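Alpha-L-rhamnosidase (Streptomyces avermitilis, PDB 3W5M) hydrolyses terminal non-reducing alpha-L-rhamnose residues from citrus flavonoids such as naringin and rutin and from gum arabic, and binds L-rhamnose through a calcium-dependent carbohydrate-binding module. Local coordinates at residues 595-600 and 657-662; 128-133 and 301-306. One frame throughout, in Å; residues are numbered along the deposited sequence.

Interaction 1 (595-600 and 657-662); sequences SAPFTF and SARFLT
R659, in the first turn of helix 658-671, reaches across to the loop at S595 and A596, while S657 just ahead of it comes nearest in the backbone, its CA 7.3 Å from the CA of A596. S657 opens the helix by accepting from L661 N at its carbonyl O. The A658 carbonyl then takes two donors from opposite faces of its plane, T662 N and the hydroxyl T662 OG1. R659 carries the contact. Its chain turns at chi3 (-67°), which brings the guanidinium edge-on to the loop: R659 NH2 gives a fairly straight hydrogen bond to S595 O (2.9 Å, N-H...O 157°), with the acceptor close to the guanidinium plane. A water in the same plane accepts from R659 NH1 at 3.0 Å and donates to S595 OG at 2.8 Å, a hydroxyl also bonded to P479 O. A596 CB lies 3.7 Å from R659 NH2. The charge of R659 has a second partner in the salt bridge to E656, and a backbone bond joins P597 to E656. An arginine in the first turn of a helix thus donates to a loop carbonyl, joining the loop after strand 587-594 to the (alpha/alpha)6-barrel of this family 78 glycoside hydrolase.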
# COMPACT_ATOMS: atom_id res chain seq x y z
N SER A 595 2.25 7.68 -7.00
CA SER A 595 2.16 8.61 -8.12
C SER A 595 2.76 7.95 -9.33
O SER A 595 3.94 8.14 -9.64
CB SER A 595 2.84 9.96 -7.80
OG SER A 595 4.12 9.77 -7.14
N ALA A 596 1.96 7.10 -9.98
CA ALA A 596 2.36 6.46 -11.22
C ALA A 596 1.18 6.57 -12.16
O ALA A 596 0.04 6.54 -11.71
CB ALA A 596 2.73 4.99 -10.98
N PRO A 597 1.44 6.74 -13.48
CA PRO A 597 0.35 6.90 -14.44
C PRO A 597 -0.41 5.59 -14.69
O PRO A 597 0.16 4.50 -14.54
CB PRO A 597 1.06 7.32 -15.74
CG PRO A 597 2.50 6.94 -15.55
CD PRO A 597 2.77 6.92 -14.08
N PHE A 598 -1.69 5.71 -15.05
CA PHE A 598 -2.42 4.55 -15.58
C PHE A 598 -1.99 4.33 -17.02
O PHE A 598 -1.78 5.28 -17.76
CB PHE A 598 -3.94 4.78 -15.47
CG PHE A 598 -4.41 4.80 -14.04
CD1 PHE A 598 -4.40 6.00 -13.32
CD2 PHE A 598 -4.77 3.62 -13.40
CE1 PHE A 598 -4.77 6.00 -11.97
CE2 PHE A 598 -5.15 3.62 -12.06
CZ PHE A 598 -5.15 4.81 -11.35
N THR A 599 -1.82 3.07 -17.41
CA THR A 599 -1.17 2.80 -18.68
C THR A 599 -1.97 1.87 -19.59
O THR A 599 -1.44 1.37 -20.59
CB THR A 599 0.23 2.18 -18.46
OG1 THR A 599 0.12 1.08 -17.56
CG2 THR A 599 1.22 3.25 -17.87
N PHE A 600 -3.24 1.62 -19.27
CA PHE A 600 -4.05 0.78 -20.14
C PHE A 600 -5.49 1.25 -20.24
O PHE A 600 -6.24 1.18 -19.26
CB PHE A 600 -4.03 -0.70 -19.70
CG PHE A 600 -4.33 -1.67 -20.82
CD1 PHE A 600 -5.64 -2.00 -21.17
CD2 PHE A 600 -3.28 -2.25 -21.56
CE1 PHE A 600 -5.90 -2.88 -22.21
CE2 PHE A 600 -3.55 -3.13 -22.60
CZ PHE A 600 -4.86 -3.44 -22.92
N SER A 657 4.14 0.12 -13.12
CA SER A 657 4.36 -0.57 -11.86
C SER A 657 5.84 -0.88 -11.63
O SER A 657 6.20 -1.46 -10.60
CB SER A 657 3.53 -1.88 -11.81
OG SER A 657 2.13 -1.58 -11.84
N ALA A 658 6.71 -0.42 -12.55
CA ALA A 658 8.14 -0.72 -12.42
C ALA A 658 8.79 -0.11 -11.19
O ALA A 658 9.45 -0.80 -10.44
CB ALA A 658 8.89 -0.30 -13.68
N ARG A 659 8.64 1.20 -10.98
CA ARG A 659 9.28 1.78 -9.82
C ARG A 659 8.67 1.19 -8.53
O ARG A 659 9.39 0.92 -7.56
CB ARG A 659 9.10 3.30 -9.82
CG ARG A 659 9.87 4.05 -10.92
CD ARG A 659 9.52 5.55 -10.84
NE ARG A 659 8.11 5.73 -11.20
CZ ARG A 659 7.31 6.67 -10.68
NH1 ARG A 659 7.76 7.53 -9.78
NH2 ARG A 659 6.03 6.72 -11.06
N PHE A 660 7.34 0.99 -8.53
CA PHE A 660 6.64 0.55 -7.31
C PHE A 660 7.08 -0.85 -6.91
O PHE A 660 7.43 -1.09 -5.76
CB PHE A 660 5.11 0.58 -7.51
CG PHE A 660 4.33 0.48 -6.21
CD1 PHE A 660 4.28 1.57 -5.30
CD2 PHE A 660 3.64 -0.68 -5.89
CE1 PHE A 660 3.55 1.48 -4.11
CE2 PHE A 660 2.91 -0.78 -4.70
CZ PHE A 660 2.87 0.31 -3.81
N LEU A 661 7.07 -1.77 -7.87
CA LEU A 661 7.46 -3.15 -7.56
C LEU A 661 8.96 -3.36 -7.47
O LEU A 661 9.40 -4.22 -6.72
CB LEU A 661 6.78 -4.17 -8.50
CG LEU A 661 5.26 -4.04 -8.38
CD1 LEU A 661 4.65 -4.91 -9.46
CD2 LEU A 661 4.74 -4.41 -6.98
N THR A 662 9.76 -2.57 -8.19
CA THR A 662 11.22 -2.50 -7.93
C THR A 662 11.51 -2.19 -6.48
O THR A 662 12.30 -2.88 -5.83
CB THR A 662 11.95 -1.49 -8.87
OG1 THR A 662 11.76 -1.89 -10.22
CG2 THR A 662 13.46 -1.44 -8.57
O HOH W 1 6.25 9.97 -8.98

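Interaction 2 (128-133 and 301-306); sequences PLTEAP and AANQLR
N303, at the foot of strand 303-311, points its amide at the backbone of L129 in the short helix 127-130. With CG anti to the carbonyl carbon (chi1 -68°), beside the backbone N, the amide is directed at L129; N303 CG lies 3.8 Å from L129 CB. At the tip the two branches part. N303 OD1 lies in van der Waals contact with the methylene L129 CB, 3.5 Å away. N303 ND2 donates to L129 O at 3.1 Å, and the bond is fairly straight at the hydrogen (159°). The acceptor lies near the amide plane of N303, but ND2 stands 72° out of the L129 carbonyl plane, so the donor comes from above that plane and not along a lone pair. N303 ND2 also has T130 CG2 at 3.7 Å, the two side chains crossing at about a right angle. A water donates to L129 O and accepts from A301 N at 2.9 Å, so the L129 carbonyl is gripped by both the amide and a water bridge to the start of the segment 301-306. Replacing N303 by an alanine removes the amide, which would probably leave L129 O with the water as its remaining partner across this contact and a gap beside L129 CB and T130 CG2. Within 128-133, T130 OG1 donates to E131 OE2, which is also salt-bridged to R396. Beyond N303 the strand runs between strands 422-424 and 368-377 of an antiparallel sheet, with N303 itself paired through its backbone to V376. The helix 127-130 thus sits against the end of strand 303-311, close to where the carbohydrate-binding module is taken to begin.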
# COMPACT_ATOMS: atom_id res chain seq x y z
N PRO A 128 6.89 14.82 27.39
CA PRO A 128 5.53 15.29 27.71
C PRO A 128 4.58 15.29 26.49
O PRO A 128 3.35 15.27 26.66
CB PRO A 128 5.76 16.73 28.20
CG PRO A 128 7.17 16.77 28.69
CD PRO A 128 7.93 15.74 27.90
N LEU A 129 5.13 15.32 25.27
CA LEU A 129 4.33 15.40 24.04
C LEU A 129 4.21 14.05 23.31
O LEU A 129 3.28 13.85 22.53
CB LEU A 129 4.89 16.50 23.10
CG LEU A 129 4.94 17.94 23.63
CD1 LEU A 129 5.48 18.89 22.55
CD2 LEU A 129 3.58 18.41 24.13
N THR A 130 5.13 13.13 23.57
CA THR A 130 5.15 11.87 22.84
C THR A 130 4.79 10.67 23.73
O THR A 130 4.65 9.55 23.23
CB THR A 130 6.52 11.59 22.23
OG1 THR A 130 7.52 11.57 23.26
CG2 THR A 130 6.87 12.63 21.18
N GLU A 131 4.71 10.87 25.04
CA GLU A 131 4.29 9.79 25.92
C GLU A 131 2.95 10.10 26.54
O GLU A 131 2.70 11.22 26.97
CB GLU A 131 5.32 9.51 27.01
CG GLU A 131 6.26 8.38 26.66
CD GLU A 131 7.37 8.83 25.73
OE1 GLU A 131 8.41 9.31 26.24
OE2 GLU A 131 7.21 8.67 24.49
N ALA A 132 2.09 9.10 26.60
CA ALA A 132 0.84 9.22 27.33
C ALA A 132 1.18 9.37 28.81
O ALA A 132 2.24 8.87 29.26
CB ALA A 132 -0.03 7.99 27.11
N PRO A 133 0.32 10.08 29.56
CA PRO A 133 0.36 10.05 31.03
C PRO A 133 0.57 8.59 31.43
O PRO A 133 -0.13 7.73 30.93
CB PRO A 133 -1.05 10.50 31.40
CG PRO A 133 -1.41 11.48 30.32
CD PRO A 133 -0.76 10.97 29.06
N ALA A 301 0.20 11.06 19.16
CA ALA A 301 -0.03 12.41 18.65
C ALA A 301 0.87 12.66 17.44
O ALA A 301 1.91 11.99 17.30
CB ALA A 301 0.23 13.44 19.74
N ALA A 302 0.44 13.56 16.55
CA ALA A 302 1.29 14.12 15.47
C ALA A 302 1.67 15.48 15.94
O ALA A 302 0.89 16.44 15.77
CB ALA A 302 0.55 14.23 14.16
N ASN A 303 2.82 15.58 16.59
CA ASN A 303 3.24 16.88 17.17
C ASN A 303 3.76 17.87 16.16
O ASN A 303 4.14 17.52 15.06
CB ASN A 303 4.30 16.64 18.25
CG ASN A 303 3.74 15.96 19.49
OD1 ASN A 303 2.91 16.50 20.20
ND2 ASN A 303 4.19 14.74 19.75
N GLN A 304 3.77 19.15 16.54
CA GLN A 304 4.35 20.20 15.74
C GLN A 304 5.79 20.53 16.13
O GLN A 304 6.09 20.67 17.31
CB GLN A 304 3.50 21.46 15.89
CG GLN A 304 2.06 21.26 15.38
CD GLN A 304 1.20 22.50 15.56
OE1 GLN A 304 1.48 23.37 16.41
NE2 GLN A 304 0.11 22.56 14.81
N LEU A 305 6.68 20.61 15.14
CA LEU A 305 8.09 20.97 15.36
C LEU A 305 8.43 22.15 14.48
O LEU A 305 7.95 22.24 13.35
CB LEU A 305 8.99 19.77 15.07
CG LEU A 305 9.06 18.63 16.10
CD1 LEU A 305 7.78 17.85 16.27
CD2 LEU A 305 10.14 17.66 15.60
N ARG A 306 9.22 23.11 14.97
CA ARG A 306 9.50 24.28 14.15
C ARG A 306 10.83 24.90 14.51
O ARG A 306 11.33 24.71 15.62
CB ARG A 306 8.42 25.37 14.29
CG ARG A 306 8.43 26.06 15.65
CD ARG A 306 7.26 27.05 15.78
NE ARG A 306 7.12 27.97 14.65
CZ ARG A 306 7.71 29.16 14.54
NH1 ARG A 306 8.55 29.58 15.48
NH2 ARG A 306 7.48 29.91 13.47
O HOH W 2 1.98 11.18 21.43

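In the fold
From the N terminus the chain builds a beta domain, then reaches helix 127-130 and runs through the carbohydrate-binding module, all strand and loop, before returning to strand 303-311. Interaction 2 closes that 167-residue excursion, so the module is inserted between two points held side by side. The chain then goes on through further beta domains to strand 587-594, and interaction 1 closes a much shorter, mainly helical loop of 56 residues. The two are in series: neither nests in nor crosses the other, and their nearest atoms are about 22 Å apart. Interaction 2 brings the ends of the excursion together beside the sheet of strand 303-311; interaction 1 joins the loop after strand 587-594 to barrel helix 658-671.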